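Local structure of rhamnose ABC transporter, rhamnose-binding protein (Actinomyces odontolyticus ATCC 17982, 5BQ3) at residues A[274-279]-A[300-305]. The protein probably binds a sugar, plausibly rhamnose, as the solute-binding component of an ABC transporter. Residues are numbered along the deposited sequence; the frame is centred on the assembly and turned at random.
Sequences LGYVAA and AGNLGE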
# COMPACT_ATOMS: atom_id res chain seq x y z
N LEU A 274 2.96 8.47 0.36
CA LEU A 274 3.76 7.71 -0.60
C LEU A 274 4.23 8.61 -1.75
O LEU A 274 5.41 8.58 -2.09
CB LEU A 274 2.97 6.50 -1.13
CG LEU A 274 3.62 5.66 -2.22
CD1 LEU A 274 4.69 4.75 -1.65
CD2 LEU A 274 2.59 4.84 -2.93
N GLY A 275 3.32 9.41 -2.31
CA GLY A 275 3.62 10.35 -3.38
C GLY A 275 4.52 11.47 -2.91
O GLY A 275 5.39 11.93 -3.66
N TYR A 276 4.34 11.90 -1.64
CA TYR A 276 5.10 12.94 -0.95
C TYR A 276 6.58 12.54 -0.84
O TYR A 276 7.44 13.31 -1.27
CB TYR A 276 4.50 13.21 0.44
CG TYR A 276 4.99 14.48 1.10
CD1 TYR A 276 4.32 15.69 0.93
CD2 TYR A 276 6.10 14.46 1.95
CE1 TYR A 276 4.77 16.86 1.54
CE2 TYR A 276 6.55 15.63 2.57
CZ TYR A 276 5.89 16.82 2.37
OH TYR A 276 6.34 17.96 2.98
N VAL A 277 6.87 11.34 -0.29
CA VAL A 277 8.23 10.79 -0.10
C VAL A 277 8.90 10.59 -1.47
O VAL A 277 10.07 10.94 -1.62
CB VAL A 277 8.21 9.48 0.75
CG1 VAL A 277 9.58 8.81 0.80
CG2 VAL A 277 7.72 9.76 2.17
N ALA A 278 8.15 10.06 -2.46
CA ALA A 278 8.64 9.79 -3.81
C ALA A 278 9.12 11.05 -4.53
O ALA A 278 10.17 11.01 -5.18
CB ALA A 278 7.55 9.11 -4.63
N ALA A 279 8.39 12.18 -4.40
CA ALA A 279 8.74 13.46 -5.02
C ALA A 279 10.01 14.03 -4.39
O ALA A 279 10.83 14.61 -5.11
CB ALA A 279 7.59 14.44 -4.88
N ALA A 300 12.56 14.01 3.60
CA ALA A 300 11.26 13.91 2.93
C ALA A 300 10.28 14.93 3.50
O ALA A 300 9.21 14.57 4.01
CB ALA A 300 10.72 12.49 3.06
N GLY A 301 10.66 16.21 3.42
CA GLY A 301 9.89 17.36 3.87
C GLY A 301 9.44 17.33 5.32
O GLY A 301 10.26 17.27 6.23
N ASN A 302 8.11 17.39 5.52
CA ASN A 302 7.45 17.41 6.83
C ASN A 302 7.45 16.03 7.50
O ASN A 302 7.16 15.95 8.70
CB ASN A 302 6.01 17.92 6.69
CG ASN A 302 5.88 19.29 6.07
OD1 ASN A 302 6.52 20.27 6.49
ND2 ASN A 302 5.02 19.41 5.06
N LEU A 303 7.76 14.96 6.74
CA LEU A 303 7.79 13.59 7.25
C LEU A 303 9.16 13.19 7.82
O LEU A 303 9.31 12.08 8.34
CB LEU A 303 7.35 12.60 6.15
CG LEU A 303 5.86 12.63 5.76
CD1 LEU A 303 5.61 11.83 4.50
CD2 LEU A 303 4.97 12.10 6.88
N GLY A 304 10.13 14.10 7.77
CA GLY A 304 11.48 13.88 8.28
C GLY A 304 12.37 13.12 7.32
O GLY A 304 12.06 13.01 6.14
N GLU A 305 13.49 12.58 7.83
CA GLU A 305 14.46 11.83 7.03
C GLU A 305 14.05 10.37 6.81
O GLU A 305 13.28 9.81 7.59
CB GLU A 305 15.86 11.90 7.67
CG GLU A 305 16.56 13.22 7.44
CD GLU A 305 18.07 13.20 7.64
OE1 GLU A 305 18.52 12.91 8.77
OE2 GLU A 305 18.79 13.52 6.67
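A helix-to-loop contact, in which Y276 and V277 of helix 271-287 meet A300, N302 and L303 in the loop joining strands 297-299 and 305-307, shows how one tyrosine can pin a type II' beta turn to a domain. The fold is that of a periplasmic binding protein, two alpha/beta lobes each built on a parallel sheet; the helix lies on the six-stranded sheet of one lobe, V277 touching I129 of strand 127-130. A300-L303 form the turn, closed by L303 N to A300 O, and A300 N bonds to G304 O around it. Y276 holds CG anti to its backbone N (chi1 -166°), which extends the ring from the helix toward this turn. There the phenol oxygen accepts a nearly straight hydrogen bond from the backbone, N302 N to Y276 OH at 3.1 Å with an N-H...O angle of 168°. The same hydroxyl is hydrogen-bonded to E55 of helix 40-56, whose side chain N302 also touches. At the ring edge and in its plane sits A300 O, 3.2 Å from Y276 CE2, the carbonyl that also receives L303 N. G301, with positive phi (56°), runs beside the hydroxyl, where a side-chain carbon would probably come too close to Y276 OH. A phenylalanine in place of Y276 would probably leave N302 N and the E55 carboxylate without their shared phenol partner, and so hold the turn less firmly. Nearer the helix the contact is apolar: L303 CD1 approaches the tyrosine obliquely, 3.7 Å from Y276 CD2. That methyl also reaches the valine, whose branch beside the backbone N meets both loop side chains, V277 CG2 lying 3.8 Å from L303 CD1 and 4.2 Å from A300 CB.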